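Local coordinates for surface layer protein (Geobacillus stearothermophilus, PDB 2RA1) that assembles with copies of itself into the bacterial cell-surface layer and, through its N-terminal part, probably binds cell-wall carbohydrate, at residues V246-P251 with K314-S319; P330-F335 with T353-A358. All blocks are in the same frame, centred on the assembly; numbering follows the deposited sequence.

Interaction 1: residues V246-P251 with K314-S319; sequences VTFTKP and KEFETS
Lys250 NZ, which lies 4.1 Å from Lys314 CD, is held by a hydrogen bond to Leu229 O, a weak one to Glu226 O and a long, weak ion pair with Asp310 OD2. The site is at the end of the bacterial Ig-like domain that meets the helices: strand 243-248 runs out into a turn there, and the loop ahead of edge strand 319-324 passes beside it. Lys314 NZ also bonds, weakly, to Leu229 O, and carbonyls at the close of helix 211-228 would probably offset the like charges of the two ammonium groups, which are 5.3 Å apart. The lysine chains cross obliquely, Lys250 nearly straight and Lys314 bent at its CG-CD bond.

No hydrogen bond joins 246-251 directly to 314-319; the largest share of the buried surface belongs to Phe316. With CG anti to its own carbonyl carbon (chi1 -65°), this ring is turned toward Phe248, and the two side chains together fill the 9.3 Å between the CA atoms of Phe248 and Phe316. Phe316 CE2 comes within 3.9 Å of Phe248 CD2 and also nears Phe248 CB. The two rings meet obliquely, centroids 5.6 Å apart and planes at 67°, and Leu308 also packs on Phe316. At the edge of the Phe316 ring, near its plane, lies a backbone oxygen: Lys250 O is 3.6 Å from Phe316 CZ.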
loop_
_atom_site.group_PDB
_atom_site.type_symbol
_atom_site.label_atom_id
_atom_site.label_comp_id
_atom_site.label_asym_id
_atom_site.label_seq_id
_atom_site.Cartn_x
_atom_site.Cartn_y
_atom_site.Cartn_z
ATOM N N VAL A 246 -16.248 22.134 -18.648
ATOM C CA VAL A 246 -16.635 20.730 -18.708
ATOM C C VAL A 246 -15.492 19.837 -18.223
ATOM O O VAL A 246 -14.327 20.057 -18.566
ATOM C CB VAL A 246 -17.039 20.313 -20.122
ATOM C CG1 VAL A 246 -15.919 20.623 -21.096
ATOM C CG2 VAL A 246 -17.416 18.824 -20.160
ATOM N N THR A 247 -15.835 18.835 -17.414
ATOM C CA THR A 247 -14.854 17.897 -16.859
ATOM C C THR A 247 -15.011 16.472 -17.421
ATOM O O THR A 247 -16.119 15.945 -17.489
ATOM C CB THR A 247 -14.969 17.833 -15.324
ATOM O OG1 THR A 247 -14.800 19.145 -14.778
ATOM C CG2 THR A 247 -13.912 16.902 -14.746
ATOM N N PHE A 248 -13.903 15.853 -17.818
ATOM C CA PHE A 248 -13.944 14.476 -18.310
ATOM C C PHE A 248 -13.279 13.489 -17.333
ATOM O O PHE A 248 -12.338 13.845 -16.614
ATOM C CB PHE A 248 -13.274 14.369 -19.680
ATOM C CG PHE A 248 -13.701 15.425 -20.658
ATOM C CD1 PHE A 248 -12.800 16.376 -21.113
ATOM C CD2 PHE A 248 -15.002 15.462 -21.139
ATOM C CE1 PHE A 248 -13.189 17.348 -22.022
ATOM C CE2 PHE A 248 -15.400 16.438 -22.055
ATOM C CZ PHE A 248 -14.492 17.377 -22.499
ATOM N N THR A 249 -13.755 12.248 -17.320
ATOM C CA THR A 249 -13.163 11.232 -16.455
ATOM C C THR A 249 -11.984 10.563 -17.153
ATOM O O THR A 249 -11.523 9.509 -16.734
ATOM C CB THR A 249 -14.186 10.134 -16.072
ATOM O OG1 THR A 249 -14.569 9.401 -17.242
ATOM C CG2 THR A 249 -15.423 10.733 -15.412
ATOM N N LYS A 250 -11.492 11.182 -18.217
ATOM C CA LYS A 250 -10.561 10.510 -19.110
ATOM C C LYS A 250 -10.234 11.455 -20.257
ATOM O O LYS A 250 -11.138 11.928 -20.936
ATOM C CB LYS A 250 -11.222 9.235 -19.641
ATOM C CG LYS A 250 -10.275 8.106 -20.001
ATOM C CD LYS A 250 -10.998 6.762 -20.034
ATOM C CE LYS A 250 -10.067 5.642 -20.476
ATOM N NZ LYS A 250 -10.822 4.499 -21.050
ATOM N N PRO A 251 -8.941 11.737 -20.479
ATOM C CA PRO A 251 -8.508 12.724 -21.478
ATOM C C PRO A 251 -9.234 12.559 -22.808
ATOM O O PRO A 251 -9.478 11.439 -23.268
ATOM C CB PRO A 251 -7.013 12.416 -21.646
ATOM C CG PRO A 251 -6.858 11.014 -21.088
ATOM C CD PRO A 251 -7.788 11.017 -19.923
ATOM N N LYS A 314 -12.103 4.959 -27.619
ATOM C CA LYS A 314 -13.459 4.768 -27.094
ATOM C C LYS A 314 -14.310 6.024 -27.232
ATOM O O LYS A 314 -13.800 7.144 -27.261
ATOM C CB LYS A 314 -13.440 4.295 -25.631
ATOM C CG LYS A 314 -12.587 3.058 -25.365
ATOM C CD LYS A 314 -12.817 2.487 -23.964
ATOM C CE LYS A 314 -14.118 1.695 -23.879
ATOM N NZ LYS A 314 -14.133 0.766 -22.702
ATOM N N GLU A 315 -15.619 5.834 -27.320
ATOM C CA GLU A 315 -16.528 6.959 -27.475
ATOM C C GLU A 315 -17.182 7.310 -26.146
ATOM O O GLU A 315 -17.678 6.430 -25.440
ATOM C CB GLU A 315 -17.607 6.607 -28.496
ATOM C CG GLU A 315 -17.064 6.309 -29.875
ATOM C CD GLU A 315 -18.064 5.587 -30.748
ATOM O OE1 GLU A 315 -19.238 5.491 -30.337
ATOM O OE2 GLU A 315 -17.675 5.113 -31.838
ATOM N N PHE A 316 -17.183 8.590 -25.793
ATOM C CA PHE A 316 -17.993 9.018 -24.662
ATOM C C PHE A 316 -19.434 8.746 -25.030
ATOM O O PHE A 316 -19.808 8.832 -26.195
ATOM C CB PHE A 316 -17.825 10.506 -24.394
ATOM C CG PHE A 316 -16.449 10.892 -23.951
ATOM C CD1 PHE A 316 -15.382 10.822 -24.831
ATOM C CD2 PHE A 316 -16.229 11.351 -22.665
ATOM C CE1 PHE A 316 -14.121 11.191 -24.437
ATOM C CE2 PHE A 316 -14.966 11.722 -22.258
ATOM C CZ PHE A 316 -13.909 11.639 -23.144
ATOM N N GLU A 317 -20.253 8.416 -24.045
ATOM C CA GLU A 317 -21.670 8.257 -24.318
ATOM C C GLU A 317 -22.312 9.648 -24.429
ATOM O O GLU A 317 -21.997 10.548 -23.637
ATOM C CB GLU A 317 -22.331 7.433 -23.213
ATOM C CG GLU A 317 -23.455 6.547 -23.712
ATOM C CD GLU A 317 -22.971 5.436 -24.640
ATOM O OE1 GLU A 317 -21.999 4.739 -24.281
ATOM O OE2 GLU A 317 -23.573 5.254 -25.723
ATOM N N THR A 318 -23.194 9.845 -25.406
ATOM C CA THR A 318 -23.932 11.096 -25.411
ATOM C C THR A 318 -24.399 11.314 -23.978
ATOM O O THR A 318 -24.874 10.400 -23.316
ATOM C CB THR A 318 -25.107 11.125 -26.411
ATOM O OG1 THR A 318 -24.591 11.013 -27.739
ATOM C CG2 THR A 318 -25.876 12.445 -26.303
ATOM N N SER A 319 -24.213 12.526 -23.484
ATOM C CA SER A 319 -24.460 12.782 -22.089
ATOM C C SER A 319 -25.168 14.109 -21.903
ATOM O O SER A 319 -25.035 15.027 -22.715
ATOM C CB SER A 319 -23.136 12.762 -21.339
ATOM O OG SER A 319 -23.322 13.089 -19.981
#

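Interaction 2: residues P330-F335 with T353-A358; sequences PASITF and TVKDAA
A classic beta bulge ends the antiparallel ladder between strands 332-335 and 352-355: Ala331 and Ser332 together face Lys355. Lys355 O accepts from Ala331 N at 2.7 Å, in the carbonyl plane, and from Ser332 N at 2.9 Å, tilted 28° from it. Lys355 N returns a bond to Ser332 O, and Thr334 and Thr353 exchange a second pair of backbone bonds.

Between these pairs lies the non-hydrogen-bonded pair Ile333 and Val354. Val354 CG1, anti to the backbone N (chi1 -179°), reaches Pro330 CB at 3.9 Å, while its CG2 meets Ile333 CG1 at 3.7 Å. Both side chains, and Pro330, also touch strand 389-397. An alanine in place of Val354 would probably open a gap between Pro330 and Ile333 and leave both with less apolar cover.

Ser332, Thr334, Thr353 and Lys355 line the other face, where the Thr353 hydroxyl is hydrogen-bonded to Asn336 OD1. One water links Thr334 OG1 to Thr353 O, donating to the carbonyl at 2.9 Å; another donates to Asp356 O and reaches Ser332 OG only weakly. The chemistry thus divides by face: apolar branches turn to the neighbouring strand, hydroxyls and water to the other side, with backbone bonds carrying the polar pairing between the strands.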
loop_
_atom_site.group_PDB
_atom_site.type_symbol
_atom_site.label_atom_id
_atom_site.label_comp_id
_atom_site.label_asym_id
_atom_site.label_seq_id
_atom_site.Cartn_x
_atom_site.Cartn_y
_atom_site.Cartn_z
ATOM N N PRO A 330 -21.417 41.065 -4.362
ATOM C CA PRO A 330 -20.499 41.754 -3.445
ATOM C C PRO A 330 -21.267 42.677 -2.510
ATOM O O PRO A 330 -22.109 43.456 -2.959
ATOM C CB PRO A 330 -19.640 42.602 -4.384
ATOM C CG PRO A 330 -19.712 41.907 -5.702
ATOM C CD PRO A 330 -21.092 41.327 -5.775
ATOM N N ALA A 331 -20.976 42.595 -1.222
ATOM C CA ALA A 331 -21.613 43.473 -0.262
ATOM C C ALA A 331 -20.563 44.277 0.485
ATOM O O ALA A 331 -20.795 45.430 0.846
ATOM C CB ALA A 331 -22.443 42.676 0.705
ATOM N N SER A 332 -19.408 43.667 0.726
ATOM C CA SER A 332 -18.334 44.387 1.390
ATOM C C SER A 332 -16.945 44.102 0.791
ATOM O O SER A 332 -16.731 43.086 0.123
ATOM C CB SER A 332 -18.366 44.131 2.903
ATOM O OG SER A 332 -17.601 43.005 3.270
ATOM N N ILE A 333 -16.018 45.027 1.015
ATOM C CA ILE A 333 -14.658 44.837 0.576
ATOM C C ILE A 333 -13.695 45.509 1.533
ATOM O O ILE A 333 -13.921 46.638 1.954
ATOM C CB ILE A 333 -14.434 45.327 -0.868
ATOM C CG1 ILE A 333 -13.056 44.876 -1.347
ATOM C CG2 ILE A 333 -14.585 46.822 -0.966
ATOM C CD1 ILE A 333 -12.667 45.409 -2.679
ATOM N N THR A 334 -12.632 44.789 1.894
ATOM C CA THR A 334 -11.612 45.325 2.789
ATOM C C THR A 334 -10.211 44.848 2.413
ATOM O O THR A 334 -10.049 43.813 1.771
ATOM C CB THR A 334 -11.878 44.924 4.233
ATOM O OG1 THR A 334 -11.870 43.496 4.324
ATOM C CG2 THR A 334 -13.250 45.440 4.683
ATOM N N PHE A 335 -9.211 45.628 2.824
ATOM C CA PHE A 335 -7.813 45.278 2.687
ATOM C C PHE A 335 -7.460 44.292 3.794
ATOM O O PHE A 335 -7.933 44.419 4.932
ATOM C CB PHE A 335 -6.949 46.537 2.760
ATOM C CG PHE A 335 -6.875 47.283 1.462
ATOM C CD1 PHE A 335 -7.591 48.458 1.273
ATOM C CD2 PHE A 335 -6.110 46.795 0.416
ATOM C CE1 PHE A 335 -7.533 49.137 0.064
ATOM C CE2 PHE A 335 -6.046 47.462 -0.795
ATOM C CZ PHE A 335 -6.778 48.635 -0.971
ATOM N N THR A 353 -10.155 41.601 0.267
ATOM C CA THR A 353 -11.149 40.543 0.359
ATOM C C THR A 353 -12.555 41.096 0.140
ATOM O O THR A 353 -12.911 42.150 0.680
ATOM C CB THR A 353 -11.117 39.849 1.749
ATOM O OG1 THR A 353 -9.899 39.112 1.906
ATOM C CG2 THR A 353 -12.265 38.895 1.878
ATOM N N VAL A 354 -13.343 40.357 -0.641
ATOM C CA VAL A 354 -14.719 40.704 -0.952
ATOM C C VAL A 354 -15.698 39.675 -0.363
ATOM O O VAL A 354 -15.502 38.472 -0.481
ATOM C CB VAL A 354 -14.924 40.796 -2.477
ATOM C CG1 VAL A 354 -16.360 41.190 -2.822
ATOM C CG2 VAL A 354 -13.949 41.780 -3.072
ATOM N N LYS A 355 -16.754 40.162 0.277
ATOM C CA LYS A 355 -17.760 39.286 0.858
ATOM C C LYS A 355 -19.166 39.669 0.402
ATOM O O LYS A 355 -19.410 40.816 0.032
ATOM C CB LYS A 355 -17.674 39.337 2.379
ATOM C CG LYS A 355 -16.341 38.880 2.884
ATOM C CD LYS A 355 -16.259 38.983 4.384
ATOM C CE LYS A 355 -14.952 38.416 4.886
ATOM N NZ LYS A 355 -14.846 38.509 6.371
ATOM N N ASP A 356 -20.075 38.700 0.405
ATOM C CA ASP A 356 -21.500 38.972 0.211
ATOM C C ASP A 356 -22.107 39.376 1.545
ATOM O O ASP A 356 -21.409 39.423 2.560
ATOM C CB ASP A 356 -22.227 37.734 -0.323
ATOM C CG ASP A 356 -22.083 36.527 0.593
ATOM O OD1 ASP A 356 -21.683 36.709 1.766
ATOM O OD2 ASP A 356 -22.364 35.395 0.138
ATOM N N ALA A 357 -23.410 39.634 1.549
ATOM C CA ALA A 357 -24.089 40.184 2.730
ATOM C C ALA A 357 -24.014 39.277 3.968
ATOM O O ALA A 357 -23.811 39.750 5.094
ATOM C CB ALA A 357 -25.523 40.516 2.391
ATOM N N ALA A 358 -24.168 37.978 3.740
ATOM C CA ALA A 358 -23.979 36.957 4.768
ATOM C C ALA A 358 -22.532 36.888 5.307
ATOM O O ALA A 358 -22.264 36.214 6.310
ATOM C CB ALA A 358 -24.390 35.596 4.214
HETATM O O HOH W 1 -20.636 41.491 3.849
HETATM O O HOH W 2 -14.133 41.587 3.199
#

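The chain starts in a long run of helices that ends with helix 211-228, and both contacts come after it. Interaction 1 is made first: strand 243-248 and the residues after it meet the approach to strand 319-324, closing a loop of 62 residues that contains much of the Ig-like sheet. Eleven residues after 314-319, interaction 2 opens and closes a shorter loop, of 17 residues, in the following beta-rich part. The two are in series, neither nesting nor crossing. Their nearest atoms are about 23 Å apart, so each acts within its own part: interaction 1 beside the helical end, interaction 2 against strand 389-397.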